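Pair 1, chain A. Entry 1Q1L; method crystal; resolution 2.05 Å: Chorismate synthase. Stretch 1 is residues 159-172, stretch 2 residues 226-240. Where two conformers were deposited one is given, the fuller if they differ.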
# COMPACT_ATOMS: atom_id res chain seq x y z
N PHE A 159 -19.95 10.37 -15.16
CA PHE A 159 -21.03 9.84 -14.34
C PHE A 159 -21.92 10.97 -13.86
O PHE A 159 -22.77 10.78 -13.00
CB PHE A 159 -20.46 9.09 -13.13
CG PHE A 159 -19.46 8.02 -13.50
CD1 PHE A 159 -18.12 8.34 -13.66
CD2 PHE A 159 -19.88 6.71 -13.73
CE1 PHE A 159 -17.20 7.37 -14.05
CE2 PHE A 159 -18.97 5.74 -14.12
CZ PHE A 159 -17.62 6.07 -14.28
N GLY A 160 -21.71 12.16 -14.42
CA GLY A 160 -22.52 13.31 -14.03
C GLY A 160 -22.07 13.95 -12.73
O GLY A 160 -22.76 14.84 -12.21
N ILE A 161 -20.92 13.53 -12.22
CA ILE A 161 -20.38 14.07 -10.97
C ILE A 161 -19.61 15.35 -11.25
O ILE A 161 -18.64 15.37 -12.01
CB ILE A 161 -19.49 13.02 -10.25
CG1 ILE A 161 -20.37 11.87 -9.73
CG2 ILE A 161 -18.71 13.67 -9.12
CD1 ILE A 161 -19.61 10.68 -9.16
N LYS A 162 -20.06 16.44 -10.64
CA LYS A 162 -19.41 17.81 -10.84
C LYS A 162 -18.66 18.33 -9.49
O LYS A 162 -19.23 18.24 -8.31
CB LYS A 162 -20.58 18.96 -11.36
CG LYS A 162 -21.53 18.44 -12.84
CD LYS A 162 -22.92 19.60 -13.21
CE LYS A 162 -24.04 18.94 -14.52
NZ LYS A 162 -24.66 17.38 -14.15
N ILE A 163 -17.45 18.86 -9.67
CA ILE A 163 -16.68 19.36 -8.56
C ILE A 163 -16.46 20.85 -8.80
O ILE A 163 -16.22 21.28 -9.93
CB ILE A 163 -15.35 18.60 -8.44
CG1 ILE A 163 -15.66 17.16 -7.98
CG2 ILE A 163 -14.41 19.32 -7.51
CD1 ILE A 163 -14.47 16.33 -7.65
N GLY A 164 -16.58 21.64 -7.74
CA GLY A 164 -16.38 23.07 -7.87
C GLY A 164 -16.01 23.64 -6.53
O GLY A 164 -15.94 22.90 -5.55
N SER A 165 -15.79 24.95 -6.49
CA SER A 165 -15.41 25.61 -5.25
C SER A 165 -15.52 27.13 -5.37
O SER A 165 -15.85 27.67 -6.42
CB SER A 165 -13.97 25.25 -4.88
OG SER A 165 -13.06 25.78 -5.82
N PHE A 166 -15.22 27.81 -4.27
CA PHE A 166 -15.26 29.27 -4.24
C PHE A 166 -14.72 29.75 -2.91
O PHE A 166 -14.83 29.06 -1.90
CB PHE A 166 -16.70 29.77 -4.45
CG PHE A 166 -17.72 29.06 -3.61
CD1 PHE A 166 -17.89 29.40 -2.27
CD2 PHE A 166 -18.48 28.04 -4.14
CE1 PHE A 166 -18.81 28.71 -1.48
CE2 PHE A 166 -19.40 27.34 -3.36
CZ PHE A 166 -19.56 27.68 -2.03
N VAL A 167 -14.11 30.93 -2.92
CA VAL A 167 -13.54 31.51 -1.71
C VAL A 167 -14.63 32.13 -0.85
O VAL A 167 -15.55 32.76 -1.36
CB VAL A 167 -12.49 32.59 -2.07
CG1 VAL A 167 -11.92 33.21 -0.81
CG2 VAL A 167 -11.39 31.97 -2.91
N VAL A 168 -14.53 31.95 0.47
CA VAL A 168 -15.53 32.51 1.38
C VAL A 168 -14.95 33.56 2.31
O VAL A 168 -15.70 34.26 3.01
CB VAL A 168 -16.20 31.40 2.22
CG1 VAL A 168 -16.88 30.40 1.30
CG2 VAL A 168 -15.17 30.71 3.08
N SER A 169 -13.63 33.68 2.34
CA SER A 169 -12.97 34.66 3.19
C SER A 169 -11.50 34.82 2.83
O SER A 169 -10.82 33.85 2.49
CB SER A 169 -13.10 34.27 4.66
OG SER A 169 -12.33 33.11 4.95
N ILE A 170 -11.02 36.06 2.90
CA ILE A 170 -9.63 36.40 2.63
C ILE A 170 -9.26 37.36 3.74
O ILE A 170 -9.83 38.44 3.84
CB ILE A 170 -9.44 37.13 1.28
CG1 ILE A 170 -9.81 36.20 0.13
CG2 ILE A 170 -7.99 37.59 1.14
CD1 ILE A 170 -9.62 36.84 -1.24
N GLY A 171 -8.31 36.96 4.58
CA GLY A 171 -7.93 37.82 5.69
C GLY A 171 -9.11 37.91 6.63
O GLY A 171 -9.82 36.92 6.83
N GLN A 172 -9.34 39.09 7.20
CA GLN A 172 -10.46 39.28 8.11
C GLN A 172 -11.77 39.53 7.38
O GLN A 172 -12.84 39.49 7.98
CB GLN A 172 -10.17 40.44 9.07
CG GLN A 172 -9.21 40.11 10.21
CD GLN A 172 -9.74 39.03 11.14
OE1 GLN A 172 -10.96 38.84 11.26
NE2 GLN A 172 -8.84 38.33 11.82
N SER A 226 0.88 39.60 4.86
CA SER A 226 0.35 38.56 3.98
C SER A 226 -1.01 38.11 4.50
O SER A 226 -1.31 38.25 5.68
CB SER A 226 1.32 37.37 3.92
OG SER A 226 1.66 36.91 5.22
N LEU A 227 -1.83 37.55 3.61
CA LEU A 227 -3.17 37.11 3.97
C LEU A 227 -3.45 35.62 3.76
O LEU A 227 -2.88 34.98 2.87
CB LEU A 227 -4.20 37.92 3.18
CG LEU A 227 -5.00 39.02 3.88
CD1 LEU A 227 -4.30 39.52 5.13
CD2 LEU A 227 -5.23 40.15 2.89
N GLY A 228 -4.32 35.08 4.60
CA GLY A 228 -4.71 33.69 4.49
C GLY A 228 -6.13 33.69 3.95
O GLY A 228 -6.61 34.73 3.48
N GLY A 229 -6.80 32.55 4.00
CA GLY A 229 -8.16 32.51 3.49
C GLY A 229 -8.85 31.18 3.70
O GLY A 229 -8.24 30.19 4.12
N VAL A 230 -10.14 31.16 3.40
CA VAL A 230 -10.94 29.95 3.55
C VAL A 230 -11.78 29.76 2.30
O VAL A 230 -12.33 30.71 1.76
CB VAL A 230 -11.88 30.06 4.77
CG1 VAL A 230 -12.77 28.83 4.83
CG2 VAL A 230 -11.07 30.20 6.05
N PHE A 231 -11.86 28.52 1.84
CA PHE A 231 -12.68 28.22 0.68
C PHE A 231 -13.48 26.95 0.91
O PHE A 231 -13.17 26.17 1.81
CB PHE A 231 -11.85 28.10 -0.60
CG PHE A 231 -10.79 27.05 -0.53
CD1 PHE A 231 -9.52 27.36 -0.04
CD2 PHE A 231 -11.04 25.75 -0.96
CE1 PHE A 231 -8.52 26.39 0.01
CE2 PHE A 231 -10.04 24.78 -0.90
CZ PHE A 231 -8.78 25.10 -0.42
N GLU A 232 -14.52 26.76 0.12
CA GLU A 232 -15.34 25.58 0.24
C GLU A 232 -15.29 24.84 -1.09
O GLU A 232 -15.35 25.46 -2.16
CB GLU A 232 -16.79 25.96 0.61
CG GLU A 232 -16.85 26.89 1.83
CD GLU A 232 -18.26 27.23 2.28
OE1 GLU A 232 -19.16 27.35 1.43
OE2 GLU A 232 -18.45 27.41 3.51
N VAL A 233 -15.12 23.53 -1.02
CA VAL A 233 -15.06 22.71 -2.22
C VAL A 233 -16.23 21.76 -2.14
O VAL A 233 -16.54 21.25 -1.06
CB VAL A 233 -13.76 21.86 -2.25
CG1 VAL A 233 -13.62 21.17 -3.61
CG2 VAL A 233 -12.57 22.73 -1.97
N PHE A 234 -16.89 21.53 -3.26
CA PHE A 234 -18.04 20.63 -3.26
C PHE A 234 -18.00 19.71 -4.45
O PHE A 234 -17.31 19.96 -5.44
CB PHE A 234 -19.34 21.44 -3.28
CG PHE A 234 -19.55 22.20 -4.56
CD1 PHE A 234 -20.12 21.58 -5.66
CD2 PHE A 234 -19.14 23.52 -4.68
CE1 PHE A 234 -20.28 22.27 -6.87
CE2 PHE A 234 -19.28 24.21 -5.87
CZ PHE A 234 -19.86 23.58 -6.97
N ALA A 235 -18.76 18.62 -4.34
CA ALA A 235 -18.90 17.64 -5.41
C ALA A 235 -20.39 17.32 -5.44
O ALA A 235 -20.98 17.02 -4.40
CB ALA A 235 -18.09 16.39 -5.11
N LEU A 236 -20.98 17.39 -6.63
CA LEU A 236 -22.41 17.12 -6.79
C LEU A 236 -22.69 15.79 -7.48
O LEU A 236 -21.90 15.32 -8.30
CB LEU A 236 -23.06 18.24 -7.60
CG LEU A 236 -22.89 19.67 -7.08
CD1 LEU A 236 -23.60 20.65 -7.98
CD2 LEU A 236 -23.42 19.76 -5.66
N ASN A 237 -23.83 15.20 -7.13
CA ASN A 237 -24.29 13.94 -7.70
C ASN A 237 -23.46 12.71 -7.35
O ASN A 237 -23.38 11.76 -8.13
CB ASN A 237 -24.41 14.06 -9.22
CG ASN A 237 -25.36 15.17 -9.64
OD1 ASN A 237 -26.48 15.25 -9.14
ND2 ASN A 237 -24.91 16.03 -10.54
N VAL A 238 -22.85 12.73 -6.17
CA VAL A 238 -22.07 11.59 -5.73
C VAL A 238 -23.07 10.65 -5.08
O VAL A 238 -23.81 11.03 -4.17
CB VAL A 238 -21.00 12.01 -4.70
CG1 VAL A 238 -20.25 10.79 -4.17
CG2 VAL A 238 -20.02 12.99 -5.33
N PRO A 239 -23.12 9.39 -5.55
CA PRO A 239 -24.07 8.44 -4.96
C PRO A 239 -23.67 8.05 -3.54
O PRO A 239 -22.54 8.27 -3.12
CB PRO A 239 -23.98 7.26 -5.92
CG PRO A 239 -22.53 7.27 -6.32
CD PRO A 239 -22.29 8.75 -6.58
N PRO A 240 -24.61 7.47 -2.78
CA PRO A 240 -24.36 7.05 -1.41
C PRO A 240 -23.57 5.75 -1.51
O PRO A 240 -23.70 5.04 -2.50
CB PRO A 240 -25.76 6.77 -0.85
CG PRO A 240 -26.69 7.40 -1.83
CD PRO A 240 -26.02 7.22 -3.14
O HOH W 1 -24.17 10.77 -10.62

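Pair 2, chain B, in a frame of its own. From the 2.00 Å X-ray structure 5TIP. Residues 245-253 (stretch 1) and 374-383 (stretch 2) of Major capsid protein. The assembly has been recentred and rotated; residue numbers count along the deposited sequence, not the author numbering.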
# COMPACT_ATOMS: atom_id res chain seq x y z
N GLN B 245 -1.82 23.95 -31.84
CA GLN B 245 -2.30 23.68 -30.49
C GLN B 245 -3.71 24.24 -30.37
O GLN B 245 -3.90 25.45 -30.25
CB GLN B 245 -1.37 24.29 -29.44
CG GLN B 245 0.05 23.75 -29.49
CD GLN B 245 0.82 24.03 -28.21
OE1 GLN B 245 1.92 24.58 -28.24
NE2 GLN B 245 0.25 23.63 -27.08
N ALA B 246 -4.70 23.35 -30.41
CA ALA B 246 -6.08 23.77 -30.26
C ALA B 246 -6.39 24.05 -28.79
O ALA B 246 -5.71 23.56 -27.88
CB ALA B 246 -7.03 22.72 -30.81
N SER B 247 -7.44 24.84 -28.57
CA SER B 247 -7.88 25.19 -27.23
C SER B 247 -9.39 25.11 -27.16
O SER B 247 -10.08 25.25 -28.17
CB SER B 247 -7.40 26.60 -26.82
OG SER B 247 -7.89 27.58 -27.72
N GLN B 248 -9.91 24.89 -25.95
CA GLN B 248 -11.34 24.78 -25.75
C GLN B 248 -11.73 25.36 -24.39
O GLN B 248 -10.91 25.44 -23.47
CB GLN B 248 -11.81 23.32 -25.85
CG GLN B 248 -11.98 22.82 -27.28
CD GLN B 248 -12.55 21.42 -27.33
OE1 GLN B 248 -11.99 20.49 -26.75
NE2 GLN B 248 -13.66 21.25 -28.04
N ASN B 249 -12.99 25.76 -24.29
CA ASN B 249 -13.59 26.20 -23.03
C ASN B 249 -14.88 25.40 -22.84
O ASN B 249 -15.89 25.67 -23.50
CB ASN B 249 -13.87 27.70 -23.02
CG ASN B 249 -12.60 28.53 -23.08
OD1 ASN B 249 -11.60 28.20 -22.45
ND2 ASN B 249 -12.65 29.61 -23.84
N ILE B 250 -14.84 24.42 -21.95
CA ILE B 250 -15.99 23.56 -21.68
C ILE B 250 -16.74 24.14 -20.49
O ILE B 250 -16.20 24.24 -19.38
CB ILE B 250 -15.57 22.11 -21.42
CG1 ILE B 250 -15.09 21.44 -22.71
CG2 ILE B 250 -16.72 21.32 -20.82
CD1 ILE B 250 -13.63 21.69 -23.05
N ARG B 251 -17.99 24.54 -20.72
CA ARG B 251 -18.84 25.07 -19.65
C ARG B 251 -19.26 23.90 -18.76
O ARG B 251 -19.99 23.01 -19.20
CB ARG B 251 -20.05 25.78 -20.25
CG ARG B 251 -21.00 26.42 -19.26
CD ARG B 251 -20.39 27.64 -18.60
NE ARG B 251 -21.33 28.31 -17.69
CZ ARG B 251 -22.17 29.27 -18.07
NH1 ARG B 251 -22.19 29.69 -19.32
NH2 ARG B 251 -22.99 29.82 -17.18
N LEU B 252 -18.80 23.91 -17.51
CA LEU B 252 -19.15 22.84 -16.59
C LEU B 252 -20.57 23.05 -16.07
O LEU B 252 -21.00 24.18 -15.85
CB LEU B 252 -18.16 22.78 -15.43
CG LEU B 252 -16.68 22.56 -15.77
CD1 LEU B 252 -15.83 22.53 -14.50
CD2 LEU B 252 -16.49 21.29 -16.58
N ASN B 253 -21.22 21.94 -15.85
CA ASN B 253 -22.54 21.97 -15.37
C ASN B 253 -22.70 21.03 -14.18
O ASN B 253 -23.30 20.02 -14.26
CB ASN B 253 -23.50 21.71 -16.54
CG ASN B 253 -24.90 21.54 -16.12
OD1 ASN B 253 -25.33 22.08 -15.16
ND2 ASN B 253 -25.61 20.79 -16.85
N ASP B 374 -22.12 30.71 -11.00
CA ASP B 374 -22.88 30.86 -12.23
C ASP B 374 -22.12 30.30 -13.43
O ASP B 374 -22.71 29.62 -14.28
CB ASP B 374 -23.23 32.33 -12.46
CG ASP B 374 -24.30 32.83 -11.51
OD1 ASP B 374 -25.09 32.00 -11.02
OD2 ASP B 374 -24.35 34.05 -11.25
N ASN B 375 -20.82 30.57 -13.51
CA ASN B 375 -20.01 30.15 -14.65
C ASN B 375 -18.75 29.48 -14.14
O ASN B 375 -17.88 30.13 -13.56
CB ASN B 375 -19.67 31.34 -15.55
CG ASN B 375 -18.95 30.92 -16.83
OD1 ASN B 375 -17.93 30.24 -16.79
ND2 ASN B 375 -19.49 31.33 -17.97
N ALA B 376 -18.65 28.17 -14.35
CA ALA B 376 -17.44 27.41 -14.10
C ALA B 376 -17.00 26.79 -15.43
O ALA B 376 -17.79 26.10 -16.08
CB ALA B 376 -17.66 26.32 -13.05
N THR B 377 -15.75 27.03 -15.81
CA THR B 377 -15.27 26.65 -17.12
C THR B 377 -13.91 25.96 -17.00
O THR B 377 -13.05 26.41 -16.24
CB THR B 377 -15.16 27.87 -18.05
OG1 THR B 377 -16.44 28.50 -18.16
CG2 THR B 377 -14.68 27.46 -19.43
N LEU B 378 -13.74 24.88 -17.75
CA LEU B 378 -12.47 24.18 -17.85
C LEU B 378 -11.79 24.60 -19.16
O LEU B 378 -12.22 24.20 -20.24
CB LEU B 378 -12.67 22.67 -17.80
CG LEU B 378 -11.41 21.82 -17.95
CD1 LEU B 378 -10.45 22.04 -16.79
CD2 LEU B 378 -11.77 20.35 -18.09
N SER B 379 -10.75 25.42 -19.05
CA SER B 379 -10.02 25.90 -20.21
C SER B 379 -8.90 24.91 -20.54
O SER B 379 -8.03 24.66 -19.71
CB SER B 379 -9.44 27.29 -19.96
OG SER B 379 -8.79 27.79 -21.11
N LEU B 380 -8.94 24.36 -21.75
CA LEU B 380 -8.02 23.31 -22.16
C LEU B 380 -7.14 23.79 -23.31
O LEU B 380 -7.53 24.65 -24.10
CB LEU B 380 -8.77 22.05 -22.60
CG LEU B 380 -9.67 21.37 -21.56
CD1 LEU B 380 -10.41 20.21 -22.19
CD2 LEU B 380 -8.84 20.91 -20.37
N THR B 381 -5.93 23.23 -23.37
CA THR B 381 -5.02 23.44 -24.49
C THR B 381 -4.35 22.12 -24.81
O THR B 381 -3.77 21.49 -23.92
CB THR B 381 -3.97 24.52 -24.18
OG1 THR B 381 -4.62 25.77 -23.95
CG2 THR B 381 -3.00 24.66 -25.34
N TYR B 382 -4.44 21.70 -26.06
CA TYR B 382 -3.94 20.39 -26.47
C TYR B 382 -2.54 20.50 -27.06
O TYR B 382 -2.12 21.55 -27.55
CB TYR B 382 -4.89 19.76 -27.50
CG TYR B 382 -6.31 19.63 -27.00
CD1 TYR B 382 -6.66 18.62 -26.11
CD2 TYR B 382 -7.29 20.51 -27.41
CE1 TYR B 382 -7.95 18.50 -25.65
CE2 TYR B 382 -8.59 20.40 -26.95
CZ TYR B 382 -8.91 19.39 -26.07
OH TYR B 382 -10.20 19.27 -25.61
N LYS B 383 -1.82 19.39 -27.00
CA LYS B 383 -0.52 19.31 -27.64
C LYS B 383 -0.69 19.26 -29.16
O LYS B 383 -1.78 19.00 -29.68
CB LYS B 383 0.24 18.07 -27.16
CG LYS B 383 0.45 18.01 -25.66
CD LYS B 383 1.14 16.71 -25.27
CE LYS B 383 1.29 16.59 -23.77
NZ LYS B 383 1.90 15.29 -23.39
O HOH W 2 -3.78 20.40 -30.86
O HOH W 3 -21.25 26.75 -15.42

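Pair 1, from chorismate synthase, and pair 2, from a major capsid protein, are both antiparallel two-strand ladders. The strand directions differ by 154° in pair 1 and 161° in pair 2, the axes approach to 4.5 and 4.6 Å, and fourteen central residues superpose with an RMSD of 0.6 Å. Most of the backbone hydrogen bonds recur at matching positions. Gly A164 with Phe A234 corresponds to Gln B248 with Leu B380, and each pair is joined by two bonds: Gly A164 N to Phe A234 O is 2.9 Å and Phe A234 N to Gly A164 O 2.8 Å, while Gln B248 N to Leu B380 O is 3.0 Å and Leu B380 N to Gln B248 O 2.8 Å.

The face that carries these residues shows the sharpest contrast. In pair 1 the chi1 of Phe A234 is p, which brings the ring back across the neighbouring strand, and Gly A164 makes room for it: its CA lies 3.9 Å from the centroid of the Phe A234 ring, over the face, in a CH-pi contact. A CB on Gly A164 would fall 2.7 Å from Phe A234 CZ, a clash, so glycine suits the place. In pair 2 the smaller Leu B380 leaves space for a long side chain at the matched position, and Gln B248 fills it. Gln B248 OE1 accepts a very short hydrogen bond, 2.4 Å, from Tyr B382 OH, so a glutamine amide rising from the sheet to meet the tyrosine hydroxyl takes the place of the ring over glycine.

One step along this face, Phe A166 matches Ile B250, with side-chain centres only 0.8 Å apart. Phe A166 CE2 meets Phe A234 CE2 at 4.0 Å, whereas Ile B250 CD1 meets Leu B380 CD1 at 3.6 Å. Two aromatic rings and two branched aliphatic chains thus close the same gap. Opposite them, Glu A232 matches Leu B378. The glutamate is buried, but its carboxylate oxygens are hydrogen-bonded elsewhere in the structure, and its methylene CG packs 3.5 Å from Val A168 CG1. Leu B378 needs no polar partner; its CB lies 4.2 Å from Leu B252 CD2.

Val A168 and Leu B252 coincide closely, as do their partners Val A230 and Ala B376. Val A168 CG2 touches Val A230 CG1 at 3.5 Å, while Leu B252 CB and Ala B376 CB stand 4.3 Å apart; the larger leucine is set against the smaller alanine. The backbone bond is also conserved, Val A168 N to Val A230 O and Leu B252 N to Ala B376 O both measuring 2.8 Å. In pair 1 a beta bulge between Val A167 and Ser A169 lets Ser A169 N share that carbonyl, at 3.3 Å from Val A230 O.

At the other end, Lys A162 and Leu A236 match Ala B246 and Tyr B382. Small Ala B246 accommodates the tyrosine ring, its CB 4.1 Å from Tyr B382 CD2, while exposed Lys A162 can extend its charged end into solvent.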